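Local coordinates for phage tail sheath protein (Desulfitobacterium hafniense, PDB 3HXL) that probably forms part of the contractile tail sheath of a phage or prophage-derived particle, at residues A140-Q145 / N156-F161; T94-T99 / R113-T118; E382-M387 / T403-Q408; E419-P424 / I428-V433; G34-P39 / W269-T274. All coordinates share one frame; numbering follows the deposited sequence.

Interaction 1 of 5, residues A140-Q145 / N156-F161; sequences AELDKQ and NDWVIF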
# COMPACT_ATOMS: atom_id res chain seq x y z
N ALA A 140 5.79 -5.77 -31.08
CA ALA A 140 6.21 -7.12 -30.72
C ALA A 140 5.03 -8.09 -30.69
O ALA A 140 3.99 -7.82 -30.09
CB ALA A 140 6.89 -7.09 -29.35
N GLU A 141 5.20 -9.23 -31.35
CA GLU A 141 4.16 -10.25 -31.40
C GLU A 141 4.15 -11.03 -30.09
O GLU A 141 5.12 -11.71 -29.76
CB GLU A 141 4.41 -11.21 -32.56
CG GLU A 141 3.47 -12.40 -32.60
CD GLU A 141 3.78 -13.35 -33.74
OE1 GLU A 141 3.60 -12.94 -34.91
OE2 GLU A 141 4.22 -14.49 -33.47
N LEU A 142 3.05 -10.93 -29.35
CA LEU A 142 2.93 -11.62 -28.07
C LEU A 142 1.98 -12.81 -28.14
O LEU A 142 1.87 -13.57 -27.18
CB LEU A 142 2.49 -10.65 -26.98
CG LEU A 142 3.36 -9.40 -26.80
CD1 LEU A 142 2.80 -8.54 -25.68
CD2 LEU A 142 4.79 -9.81 -26.50
N ASP A 143 1.29 -12.97 -29.27
CA ASP A 143 0.38 -14.10 -29.45
C ASP A 143 0.20 -14.37 -30.94
O ASP A 143 0.20 -13.45 -31.76
CB ASP A 143 -0.99 -13.83 -28.81
CG ASP A 143 -1.91 -15.05 -28.85
OD1 ASP A 143 -1.50 -16.13 -28.35
OD2 ASP A 143 -3.04 -14.94 -29.37
N LYS A 144 0.06 -15.65 -31.28
CA LYS A 144 -0.14 -16.06 -32.66
C LYS A 144 -1.02 -17.31 -32.68
O LYS A 144 -0.71 -18.31 -32.04
CB LYS A 144 1.20 -16.35 -33.34
CG LYS A 144 1.08 -16.65 -34.84
CD LYS A 144 2.43 -16.55 -35.56
CE LYS A 144 3.39 -17.67 -35.16
NZ LYS A 144 2.93 -19.00 -35.64
N GLN A 145 -2.13 -17.22 -33.40
CA GLN A 145 -3.07 -18.33 -33.51
C GLN A 145 -3.35 -18.64 -34.97
O GLN A 145 -3.67 -17.75 -35.76
CB GLN A 145 -4.37 -17.98 -32.79
CG GLN A 145 -4.24 -17.81 -31.29
CD GLN A 145 -5.55 -17.44 -30.63
OE1 GLN A 145 -6.58 -18.07 -30.88
NE2 GLN A 145 -5.52 -16.42 -29.77
N ASN A 156 -7.00 -13.80 -25.81
CA ASN A 156 -5.66 -13.89 -25.23
C ASN A 156 -5.56 -12.89 -24.08
O ASN A 156 -6.57 -12.31 -23.68
CB ASN A 156 -4.58 -13.64 -26.28
CG ASN A 156 -4.75 -12.33 -27.03
OD1 ASN A 156 -4.86 -11.26 -26.43
ND2 ASN A 156 -4.77 -12.41 -28.35
N ASP A 157 -4.36 -12.67 -23.56
CA ASP A 157 -4.21 -11.75 -22.44
C ASP A 157 -4.33 -10.28 -22.84
O ASP A 157 -4.32 -9.39 -21.99
CB ASP A 157 -2.87 -11.96 -21.72
CG ASP A 157 -2.69 -13.39 -21.25
OD1 ASP A 157 -3.67 -14.02 -20.80
OD2 ASP A 157 -1.54 -13.89 -21.32
N TRP A 158 -4.47 -10.02 -24.14
CA TRP A 158 -4.56 -8.64 -24.61
C TRP A 158 -5.87 -8.21 -25.26
O TRP A 158 -6.30 -7.08 -25.09
CB TRP A 158 -3.42 -8.34 -25.57
CG TRP A 158 -2.09 -8.38 -24.93
CD1 TRP A 158 -1.25 -9.45 -24.84
CD2 TRP A 158 -1.44 -7.30 -24.28
NE1 TRP A 158 -0.10 -9.10 -24.17
CE2 TRP A 158 -0.19 -7.77 -23.82
CE3 TRP A 158 -1.78 -5.96 -24.04
CZ2 TRP A 158 0.71 -6.96 -23.12
CZ3 TRP A 158 -0.88 -5.15 -23.36
CH2 TRP A 158 0.35 -5.66 -22.91
N VAL A 159 -6.48 -9.12 -26.02
CA VAL A 159 -7.73 -8.78 -26.70
C VAL A 159 -8.77 -9.88 -26.71
O VAL A 159 -8.49 -11.05 -26.42
CB VAL A 159 -7.47 -8.38 -28.17
CG1 VAL A 159 -6.52 -7.20 -28.23
CG2 VAL A 159 -6.92 -9.57 -28.95
N ILE A 160 -9.99 -9.48 -27.06
CA ILE A 160 -11.13 -10.38 -27.17
C ILE A 160 -11.57 -10.32 -28.63
O ILE A 160 -11.71 -9.23 -29.19
CB ILE A 160 -12.31 -9.91 -26.28
CG1 ILE A 160 -11.90 -9.89 -24.80
CG2 ILE A 160 -13.51 -10.82 -26.50
CD1 ILE A 160 -11.56 -11.26 -24.24
N PHE A 161 -11.77 -11.48 -29.24
CA PHE A 161 -12.19 -11.54 -30.63
C PHE A 161 -13.70 -11.67 -30.72
O PHE A 161 -14.31 -12.43 -29.96
CB PHE A 161 -11.53 -12.73 -31.33
CG PHE A 161 -10.03 -12.66 -31.36
CD1 PHE A 161 -9.38 -11.79 -32.22
CD2 PHE A 161 -9.27 -13.45 -30.50
CE1 PHE A 161 -7.99 -11.72 -32.24
CE2 PHE A 161 -7.88 -13.39 -30.51
CZ PHE A 161 -7.24 -12.52 -31.38
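A polar link from Asp143 to Asn156, with Leu142 resting on Trp158 beside it, joins strand 140-147 to the loop leading into strand 159-162, at the surface of the beta-sandwich domain. The two strands belong to different sheets, and no backbone hydrogen bond connects these segments. Asn156 ND2 donates to Asp143 OD2 at 3.2 Å. The bond is bent (141° at the hydrogen) and arrives from above the carboxylate plane. Asp143 OD2 takes a second, much straighter bond from Gln145 NE2, 2.9 Å and 176°, through its syn lone pair, and that amide nitrogen also reaches Ala154 O. Two donors of this kind probably favour the charged carboxylate. Asn156 is held by its other end: Asn156 OD1 accepts from Trp158 N at 2.6 Å, an Asx turn, and from Val159 N at 2.7 Å, which extends it to an Asx motif and fixes the rotation of the amide. Asn156 CG sits between its backbone N and carbonyl carbon (chi1 54°), from where OD1 meets the amides of the residues that follow. Leu142 brings CD1 to 3.6 Å from Trp158 CE2, approaching the indole obliquely. Leu142 and Asp143 both face Thr135, forming a classic beta bulge against strand 131-137. Val137 of that strand touches Leu142 and Trp158, whereas Phe161 packs on Leu103 and Val105 of strand 103-107.

Interaction 2 of 5, residues T94-T99 / R113-T118; sequences TKAAVT and RGNDIT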
# COMPACT_ATOMS: atom_id res chain seq x y z
N THR A 94 -11.72 3.69 -21.69
CA THR A 94 -12.42 3.20 -22.88
C THR A 94 -11.54 2.19 -23.62
O THR A 94 -10.35 2.43 -23.85
CB THR A 94 -12.77 4.35 -23.84
OG1 THR A 94 -13.67 5.26 -23.20
CG2 THR A 94 -13.43 3.81 -25.11
N LYS A 95 -12.14 1.06 -23.98
CA LYS A 95 -11.43 -0.01 -24.68
C LYS A 95 -11.13 0.31 -26.14
O LYS A 95 -12.02 0.75 -26.88
CB LYS A 95 -12.25 -1.31 -24.61
CG LYS A 95 -12.46 -1.82 -23.19
CD LYS A 95 -13.30 -3.08 -23.16
CE LYS A 95 -13.44 -3.61 -21.74
NZ LYS A 95 -14.22 -4.87 -21.70
N ALA A 96 -9.89 0.11 -26.54
CA ALA A 96 -9.51 0.36 -27.92
C ALA A 96 -10.02 -0.82 -28.73
O ALA A 96 -10.23 -1.91 -28.19
CB ALA A 96 -8.00 0.48 -28.06
N ALA A 97 -10.22 -0.61 -30.03
CA ALA A 97 -10.71 -1.69 -30.87
C ALA A 97 -10.50 -1.39 -32.35
O ALA A 97 -10.14 -0.27 -32.72
CB ALA A 97 -12.19 -1.93 -30.59
N VAL A 98 -10.71 -2.40 -33.18
CA VAL A 98 -10.56 -2.27 -34.62
C VAL A 98 -11.34 -3.40 -35.28
O VAL A 98 -11.46 -4.49 -34.72
CB VAL A 98 -9.06 -2.34 -35.04
CG1 VAL A 98 -8.50 -3.74 -34.78
CG2 VAL A 98 -8.91 -1.98 -36.51
N THR A 99 -11.91 -3.12 -36.45
CA THR A 99 -12.67 -4.12 -37.18
C THR A 99 -12.08 -4.35 -38.57
O THR A 99 -11.81 -3.40 -39.30
CB THR A 99 -14.16 -3.71 -37.35
OG1 THR A 99 -14.80 -3.65 -36.07
CG2 THR A 99 -14.90 -4.71 -38.23
N ARG A 113 -3.48 2.16 -23.33
CA ARG A 113 -2.57 1.06 -23.63
C ARG A 113 -3.14 0.20 -24.75
O ARG A 113 -2.41 -0.48 -25.47
CB ARG A 113 -2.33 0.22 -22.37
CG ARG A 113 -1.40 -0.96 -22.54
CD ARG A 113 -0.09 -0.57 -23.22
NE ARG A 113 0.96 -1.54 -22.92
CZ ARG A 113 2.15 -1.58 -23.51
NH1 ARG A 113 2.45 -0.70 -24.45
NH2 ARG A 113 3.04 -2.50 -23.15
N GLY A 114 -4.46 0.24 -24.91
CA GLY A 114 -5.09 -0.53 -25.97
C GLY A 114 -4.67 -0.04 -27.35
O GLY A 114 -4.68 -0.81 -28.31
N ASN A 115 -4.31 1.24 -27.46
CA ASN A 115 -3.90 1.78 -28.75
C ASN A 115 -2.51 1.31 -29.19
O ASN A 115 -2.07 1.60 -30.30
CB ASN A 115 -3.94 3.31 -28.74
CG ASN A 115 -5.30 3.87 -28.37
OD1 ASN A 115 -6.34 3.40 -28.87
ND2 ASN A 115 -5.31 4.87 -27.51
N ASP A 116 -1.81 0.60 -28.31
CA ASP A 116 -0.48 0.09 -28.65
C ASP A 116 -0.59 -1.33 -29.19
O ASP A 116 0.42 -2.00 -29.41
CB ASP A 116 0.45 0.08 -27.43
CG ASP A 116 0.67 1.46 -26.85
OD1 ASP A 116 0.58 2.45 -27.60
OD2 ASP A 116 0.97 1.55 -25.64
N ILE A 117 -1.82 -1.78 -29.39
CA ILE A 117 -2.06 -3.12 -29.90
C ILE A 117 -2.36 -3.05 -31.39
O ILE A 117 -3.05 -2.14 -31.85
CB ILE A 117 -3.26 -3.77 -29.19
CG1 ILE A 117 -3.08 -3.67 -27.67
CG2 ILE A 117 -3.37 -5.24 -29.60
CD1 ILE A 117 -4.24 -4.22 -26.87
N THR A 118 -1.82 -4.00 -32.14
CA THR A 118 -2.05 -4.04 -33.58
C THR A 118 -2.35 -5.47 -34.02
O THR A 118 -1.67 -6.41 -33.62
CB THR A 118 -0.83 -3.53 -34.37
OG1 THR A 118 -0.59 -2.16 -34.04
CG2 THR A 118 -1.07 -3.64 -35.87
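Ala96 sets its methyl group over the backbone of Gly114, with Ala96 CB 3.4 Å from Gly114 C. Because Gly114 carries no side chain, the two chains come close: Ala96 CA and Gly114 CA lie 4.9 Å apart. Asn115 adds the flank. Its CB does not head for the other segment, but the end of the side chain swings nearer, and Asn115 OD1 comes to 3.5 Å from Ala96 CB. Asn115 OD1 accepts from Gly178 N, and towards the methyl it makes a van der Waals approach. No hydrogen bond crosses between the segments, and the 94 Å² they bury is a small, mostly backbone-to-methyl interface. In the beta-sandwich domain, the contact places the lead-in to strand 97-100, in one sheet, against the 3-10 turn that feeds strand 117-123 of the other. The turn is closed by Asp116 N donating to Arg113 O at 3.1 Å. A salt bridge fastens it further: Arg113 NH1 meets Asp116 OD2 at 2.9 Å, in the guanidinium plane, but on the anti side of the carboxylate and tilted out of its plane. Arg113 NH1 also pairs with Asp138, while Arg113 NH2 donates to Gly64 O.

Interaction 3 of 5, residues E382-M387 / T403-Q408; sequences ECINYM and TDLTVQ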
# COMPACT_ATOMS: atom_id res chain seq x y z
N GLU A 382 0.35 -13.38 29.33
CA GLU A 382 0.55 -13.31 27.89
C GLU A 382 0.96 -11.91 27.45
O GLU A 382 1.74 -11.76 26.51
CB GLU A 382 -0.72 -13.75 27.16
CG GLU A 382 -1.05 -15.22 27.38
CD GLU A 382 0.08 -16.15 26.97
OE1 GLU A 382 0.38 -16.23 25.76
OE2 GLU A 382 0.67 -16.80 27.86
N CYS A 383 0.46 -10.89 28.13
CA CYS A 383 0.81 -9.51 27.79
C CYS A 383 2.23 -9.21 28.21
O CYS A 383 2.98 -8.54 27.49
CB CYS A 383 -0.17 -8.54 28.44
SG CYS A 383 -1.83 -8.66 27.74
N ILE A 384 2.61 -9.70 29.39
CA ILE A 384 3.96 -9.49 29.88
C ILE A 384 4.94 -10.11 28.90
O ILE A 384 5.93 -9.49 28.52
CB ILE A 384 4.15 -10.14 31.26
CG1 ILE A 384 3.29 -9.39 32.29
CG2 ILE A 384 5.61 -10.12 31.67
CD1 ILE A 384 3.69 -7.95 32.48
N ASN A 385 4.66 -11.34 28.48
CA ASN A 385 5.53 -12.01 27.53
C ASN A 385 5.62 -11.20 26.24
O ASN A 385 6.69 -11.11 25.64
CB ASN A 385 5.02 -13.41 27.23
CG ASN A 385 5.10 -14.32 28.43
OD1 ASN A 385 6.08 -14.28 29.19
ND2 ASN A 385 4.08 -15.15 28.62
N TYR A 386 4.50 -10.62 25.83
CA TYR A 386 4.47 -9.82 24.62
C TYR A 386 5.35 -8.59 24.79
O TYR A 386 6.16 -8.27 23.93
CB TYR A 386 3.04 -9.36 24.32
CG TYR A 386 2.94 -8.42 23.13
CD1 TYR A 386 2.79 -8.91 21.83
CD2 TYR A 386 3.04 -7.04 23.31
CE1 TYR A 386 2.74 -8.04 20.74
CE2 TYR A 386 3.00 -6.17 22.23
CZ TYR A 386 2.85 -6.67 20.95
OH TYR A 386 2.82 -5.80 19.88
N MSE A 387 5.19 -7.90 25.92
CA MSE A 387 5.97 -6.70 26.17
C MSE A 387 7.46 -7.03 26.26
O MSE A 387 8.30 -6.25 25.82
CB MSE A 387 5.49 -6.01 27.44
CG MSE A 387 4.06 -5.48 27.35
SE MSE A 387 3.83 -4.13 25.95
CE MSE A 387 4.72 -2.66 26.82
N THR A 403 5.88 -4.93 37.53
CA THR A 403 5.13 -3.77 37.98
C THR A 403 4.53 -2.91 36.87
O THR A 403 3.64 -2.10 37.12
CB THR A 403 6.00 -2.87 38.87
OG1 THR A 403 5.26 -1.68 39.21
CG2 THR A 403 7.27 -2.47 38.14
N ASP A 404 5.01 -3.10 35.64
CA ASP A 404 4.54 -2.29 34.52
C ASP A 404 3.27 -2.76 33.81
O ASP A 404 2.90 -2.20 32.78
CB ASP A 404 5.68 -2.13 33.52
CG ASP A 404 6.80 -1.26 34.06
OD1 ASP A 404 7.85 -1.14 33.39
OD2 ASP A 404 6.63 -0.70 35.16
N LEU A 405 2.60 -3.77 34.36
CA LEU A 405 1.38 -4.26 33.74
C LEU A 405 0.50 -5.01 34.73
O LEU A 405 0.96 -5.92 35.42
CB LEU A 405 1.73 -5.17 32.55
CG LEU A 405 0.63 -5.50 31.54
CD1 LEU A 405 1.27 -5.87 30.22
CD2 LEU A 405 -0.25 -6.64 32.05
N THR A 406 -0.77 -4.62 34.81
CA THR A 406 -1.72 -5.24 35.72
C THR A 406 -3.05 -5.50 35.02
O THR A 406 -3.32 -4.94 33.96
CB THR A 406 -1.98 -4.33 36.94
OG1 THR A 406 -2.49 -3.07 36.50
CG2 THR A 406 -0.69 -4.10 37.72
N VAL A 407 -3.87 -6.35 35.62
CA VAL A 407 -5.18 -6.70 35.07
C VAL A 407 -6.24 -6.79 36.16
O VAL A 407 -6.15 -7.63 37.05
CB VAL A 407 -5.13 -8.07 34.34
CG1 VAL A 407 -6.52 -8.46 33.86
CG2 VAL A 407 -4.16 -8.00 33.17
N GLN A 408 -7.23 -5.90 36.10
CA GLN A 408 -8.31 -5.87 37.08
C GLN A 408 -9.66 -6.14 36.42
O GLN A 408 -9.80 -6.05 35.20
CB GLN A 408 -8.38 -4.51 37.79
CG GLN A 408 -7.29 -4.26 38.83
CD GLN A 408 -6.06 -3.57 38.25
OE1 GLN A 408 -5.09 -3.33 38.96
NE2 GLN A 408 -6.12 -3.24 36.96
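Met387 N donates to Cys383 O at 2.8 Å, an i to i+4 bond of helix 373-392; the two residues lie one turn apart on the side facing Leu405. Across the contact itself there is no hydrogen bond: one leucine from strand 405-408 lies against three helix side chains. Leu405 supplies 88 of the 171 Å² buried. Leu405 CG stands anti to its backbone N (chi1 -164°), which carries the branched end toward the helix, CD1 foremost. Leu405 CD1 lies 3.5 Å from Cys383 CB and 4.0 Å from Met387 CG, so it spans the residues of successive turns; Met387 is present as selenomethionine. Ile384 comes from the flank. Although its CB is not aimed at the strand, the bent side chain brings Ile384 CD1 to 3.4 Å from Leu405 CB, tighter than a usual carbon contact, and the two side chains slide past each other in opposite directions. The local axes of helix and strand run nearly antiparallel (158°), with a closest approach of 9.3 Å. Phe399 packs on Ile384 and Met387, Phe361 of helix 344-364 touches Cys383, and Leu405 also leans on Ala420 of the adjacent strand 415-422. This places the contact in the core of the C-terminal domain, where a helix covers a three-stranded antiparallel sheet. The chemistry is wholly apolar, so close fit rather than directed polar bonds characterises the meeting of the helix with this strand, outermost of its sheet within the chain.

Interaction 4 of 5, residues E419-P424 / I428-V433; sequences EAYAWP and IEKIYV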
# COMPACT_ATOMS: atom_id res chain seq x y z
N GLU A 419 -3.88 -2.41 32.44
CA GLU A 419 -3.12 -1.17 32.48
C GLU A 419 -1.64 -1.49 32.40
O GLU A 419 -1.15 -2.38 33.09
CB GLU A 419 -3.41 -0.41 33.78
CG GLU A 419 -4.81 0.19 33.88
CD GLU A 419 -4.98 1.08 35.10
OE1 GLU A 419 -4.88 0.57 36.23
OE2 GLU A 419 -5.21 2.29 34.92
N ALA A 420 -0.91 -0.77 31.55
CA ALA A 420 0.51 -1.01 31.40
C ALA A 420 1.27 0.26 31.05
O ALA A 420 0.69 1.27 30.64
CB ALA A 420 0.75 -2.05 30.32
N TYR A 421 2.59 0.20 31.22
CA TYR A 421 3.45 1.32 30.87
C TYR A 421 4.44 0.80 29.85
O TYR A 421 5.12 -0.20 30.08
CB TYR A 421 4.20 1.86 32.08
CG TYR A 421 3.38 2.80 32.91
CD1 TYR A 421 2.79 3.93 32.35
CD2 TYR A 421 3.17 2.55 34.27
CE1 TYR A 421 2.02 4.79 33.11
CE2 TYR A 421 2.41 3.41 35.05
CZ TYR A 421 1.83 4.53 34.46
OH TYR A 421 1.07 5.38 35.22
N ALA A 422 4.50 1.48 28.71
CA ALA A 422 5.42 1.11 27.65
C ALA A 422 6.31 2.30 27.39
O ALA A 422 5.84 3.44 27.29
CB ALA A 422 4.65 0.76 26.39
N TRP A 423 7.61 2.05 27.30
CA TRP A 423 8.57 3.12 27.06
C TRP A 423 9.25 2.92 25.71
O TRP A 423 10.18 2.13 25.59
CB TRP A 423 9.63 3.11 28.17
CG TRP A 423 10.09 4.47 28.56
CD1 TRP A 423 10.35 5.52 27.73
CD2 TRP A 423 10.38 4.92 29.89
NE1 TRP A 423 10.78 6.61 28.46
CE2 TRP A 423 10.80 6.27 29.79
CE3 TRP A 423 10.31 4.33 31.16
CZ2 TRP A 423 11.17 7.02 30.91
CZ3 TRP A 423 10.68 5.08 32.27
CH2 TRP A 423 11.10 6.41 32.14
N PRO A 424 8.78 3.62 24.67
CA PRO A 424 9.38 3.49 23.33
C PRO A 424 10.84 3.92 23.38
O PRO A 424 11.18 4.88 24.08
CB PRO A 424 8.54 4.44 22.48
CG PRO A 424 7.20 4.41 23.16
CD PRO A 424 7.58 4.48 24.62
N ILE A 428 11.82 9.64 25.84
CA ILE A 428 12.29 9.66 27.22
C ILE A 428 11.12 9.81 28.19
O ILE A 428 11.28 10.25 29.33
CB ILE A 428 13.29 10.82 27.48
CG1 ILE A 428 12.60 12.17 27.29
CG2 ILE A 428 14.49 10.67 26.55
CD1 ILE A 428 12.16 12.47 25.87
N GLU A 429 9.93 9.44 27.73
CA GLU A 429 8.73 9.52 28.54
C GLU A 429 7.89 8.26 28.34
O GLU A 429 7.67 7.83 27.21
CB GLU A 429 7.94 10.76 28.14
CG GLU A 429 6.69 11.01 28.96
CD GLU A 429 6.07 12.36 28.67
OE1 GLU A 429 6.73 13.39 28.95
OE2 GLU A 429 4.93 12.40 28.15
N LYS A 430 7.45 7.66 29.45
CA LYS A 430 6.65 6.44 29.41
C LYS A 430 5.27 6.71 28.83
O LYS A 430 4.75 7.82 28.92
CB LYS A 430 6.47 5.87 30.83
CG LYS A 430 7.61 6.19 31.79
CD LYS A 430 7.41 5.52 33.15
CE LYS A 430 6.14 5.99 33.86
NZ LYS A 430 6.00 5.34 35.19
N ILE A 431 4.66 5.68 28.24
CA ILE A 431 3.33 5.83 27.67
C ILE A 431 2.36 4.88 28.38
O ILE A 431 2.66 3.70 28.57
CB ILE A 431 3.33 5.53 26.16
CG1 ILE A 431 4.14 6.60 25.42
CG2 ILE A 431 1.89 5.49 25.63
CD1 ILE A 431 4.29 6.36 23.94
N TYR A 432 1.22 5.43 28.79
CA TYR A 432 0.18 4.67 29.48
C TYR A 432 -0.68 3.94 28.45
O TYR A 432 -1.13 4.52 27.47
CB TYR A 432 -0.69 5.63 30.30
CG TYR A 432 -1.93 5.00 30.89
CD1 TYR A 432 -1.85 4.04 31.90
CD2 TYR A 432 -3.20 5.35 30.43
CE1 TYR A 432 -3.00 3.46 32.44
CE2 TYR A 432 -4.35 4.78 30.95
CZ TYR A 432 -4.25 3.83 31.96
OH TYR A 432 -5.39 3.26 32.47
N VAL A 433 -0.88 2.65 28.69
CA VAL A 433 -1.68 1.81 27.79
C VAL A 433 -2.84 1.22 28.57
O VAL A 433 -2.64 0.52 29.57
CB VAL A 433 -0.83 0.66 27.22
CG1 VAL A 433 -1.67 -0.20 26.29
CG2 VAL A 433 0.38 1.21 26.50
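Ala420, Ala422, Ile431 and Val433 share the close-packed face of this antiparallel hairpin, whereas Tyr421 and Tyr432 stand on the other, where they and Lys430 are exposed to solvent. Backbone pairing is regular: Ala422 N reaches Ile431 O at 2.9 Å with an angle of 172°, Ile431 N returns to Ala422 O at 2.7 Å, and Ala420 and Val433 form the other hydrogen-bonded pair. At the end of the inner face, Pro424 CG lies 3.6 Å from Ile431 CD1. Outside, longer side chains lie across one another. The tight spot on this side is Lys430 CG over the Trp423 six-membered ring, 3.3 Å from its centroid in a CH-pi contact. The lysine then bends at chi3 (-62°) and hangs its amine over Tyr421. Lys430 NZ is 4.1 Å from the centroid of the Tyr421 ring and 11° off the normal, a cation-pi arrangement. Farther along, Tyr432 OH donates to the anti lone pair of Glu419 OE2 at 2.6 Å, and the hydroxyl also bonds Arg434. Strand 415-422 is central in the sheet, pairing on its other side with strand 405-408, while Ile431 of the inner face packs on Val346 and Leu350 of helix 344-364.

Interaction 5 of 5, residues G34-P39 / W269-T274; sequences GIVSMP and WVAGAT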
# COMPACT_ATOMS: atom_id res chain seq x y z
N GLY A 34 4.48 -4.33 6.52
CA GLY A 34 4.89 -4.49 5.13
C GLY A 34 3.83 -4.34 4.06
O GLY A 34 4.12 -4.49 2.88
N ILE A 35 2.60 -4.02 4.44
CA ILE A 35 1.53 -3.90 3.45
C ILE A 35 1.13 -2.46 3.16
O ILE A 35 0.66 -1.74 4.05
CB ILE A 35 0.29 -4.69 3.90
CG1 ILE A 35 0.67 -6.14 4.16
CG2 ILE A 35 -0.79 -4.60 2.83
CD1 ILE A 35 -0.45 -6.98 4.75
N VAL A 36 1.31 -2.05 1.91
CA VAL A 36 0.95 -0.70 1.48
C VAL A 36 -0.18 -0.79 0.45
O VAL A 36 -0.31 -1.80 -0.24
CB VAL A 36 2.18 0.03 0.84
CG1 VAL A 36 2.58 -0.64 -0.46
CG2 VAL A 36 1.85 1.50 0.60
N SER A 37 -1.01 0.25 0.37
CA SER A 37 -2.10 0.27 -0.60
C SER A 37 -2.13 1.62 -1.29
O SER A 37 -1.84 2.65 -0.68
CB SER A 37 -3.46 0.03 0.06
OG SER A 37 -4.49 0.09 -0.93
N MSE A 38 -2.49 1.62 -2.57
CA MSE A 38 -2.48 2.87 -3.32
C MSE A 38 -3.52 2.91 -4.43
O MSE A 38 -3.68 1.95 -5.18
CB MSE A 38 -1.07 3.07 -3.88
CG MSE A 38 -0.83 4.31 -4.71
SE MSE A 38 1.10 4.54 -5.00
CE MSE A 38 1.45 2.77 -5.78
N PRO A 39 -4.27 4.02 -4.52
CA PRO A 39 -5.28 4.15 -5.57
C PRO A 39 -4.63 4.89 -6.75
O PRO A 39 -4.08 5.97 -6.58
CB PRO A 39 -6.37 4.98 -4.88
CG PRO A 39 -5.57 5.92 -4.02
CD PRO A 39 -4.46 5.02 -3.45
N TRP A 269 6.84 5.93 -2.21
CA TRP A 269 7.97 5.38 -1.48
C TRP A 269 7.80 5.58 0.02
O TRP A 269 8.05 4.66 0.81
CB TRP A 269 9.28 6.03 -1.92
CG TRP A 269 10.49 5.46 -1.22
CD1 TRP A 269 11.23 4.39 -1.61
CD2 TRP A 269 11.06 5.92 0.01
NE1 TRP A 269 12.24 4.14 -0.71
CE2 TRP A 269 12.16 5.07 0.30
CE3 TRP A 269 10.76 6.96 0.90
CZ2 TRP A 269 12.96 5.23 1.44
CZ3 TRP A 269 11.56 7.12 2.04
CH2 TRP A 269 12.65 6.26 2.29
N VAL A 270 7.39 6.77 0.43
CA VAL A 270 7.22 7.04 1.85
C VAL A 270 6.24 6.06 2.50
O VAL A 270 6.48 5.56 3.60
CB VAL A 270 6.76 8.49 2.12
CG1 VAL A 270 6.55 8.71 3.61
CG2 VAL A 270 7.80 9.45 1.60
N ALA A 271 5.14 5.78 1.80
CA ALA A 271 4.13 4.85 2.30
C ALA A 271 4.69 3.44 2.36
O ALA A 271 4.46 2.71 3.32
CB ALA A 271 2.90 4.88 1.39
N GLY A 272 5.43 3.06 1.32
CA GLY A 272 6.03 1.73 1.28
C GLY A 272 7.07 1.57 2.37
O GLY A 272 7.15 0.52 3.02
N ALA A 273 7.88 2.60 2.56
CA ALA A 273 8.93 2.58 3.58
C ALA A 273 8.37 2.54 4.99
O ALA A 273 8.92 1.88 5.88
CB ALA A 273 9.84 3.81 3.42
N THR A 274 7.28 3.26 5.20
CA THR A 274 6.62 3.31 6.49
C THR A 274 6.01 1.94 6.80
O THR A 274 6.15 1.42 7.90
CB THR A 274 5.50 4.38 6.48
OG1 THR A 274 6.09 5.68 6.32
CG2 THR A 274 4.70 4.36 7.77
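Val36 has its CG1 between the backbone N and the carbonyl carbon (chi1 66°), which turns the other methyl, CG2, to the helix bearing Ala271. Val36 CG2 then meets Ala271 CB at 3.6 Å and lies 4.0 Å from Gly272 N, so a single branch does the touching. Only 102 Å² is buried between the segments, but all three residues are buried in the protein. The small helix side, an alanine methyl followed by a glycine, allows a near approach of main chains: Val36 CA and Gly272 CA are 5.6 Å apart. No hydrogen bond joins the two segments. Within the helix, Val270 O is gripped twice, by Thr274 N at 2.9 Å and by Thr274 OG1 at 2.8 Å, and the two donors come from opposite faces of the carbonyl plane. The Thr274 torsion (chi1 -65°) folds the hydroxyl back along the helix to its own preceding turn. Around them, Val36 touches Thr202, Ala271 packs on Ala204 and Val234, and Ala271 O accepts from Thr202 OG1. Strand 35-40 runs parallel to strands 84-89 and 202-204, and strand 202-204 pairs in parallel with 232-236. A helix laid on the parallel part of a mixed sheet is consistent with the layered alpha/beta architecture of the subtilisin-like domain, here with an N-terminal strand built into its sheet.

In the fold
Starting near the N terminus, strand 35-40 opens the longest loop, which interaction 5 closes at helix 263-276, some 230 residues on. Within this span lie interaction 2 and then interaction 1, one after the other in the beta-sandwich domain; they touch through Ile117, which packs on Trp158 and Val159, and so link its two sheets. Beyond interaction 5 come interaction 3 and the short hairpin of interaction 4, in series in the C-terminal domain and joined where strand 405-408 pairs with strand 415-422. No loops cross. Interactions 1 and 3 have centres about 60 Å apart on opposite sides of the chain's centre, with interaction 5 close to that centre.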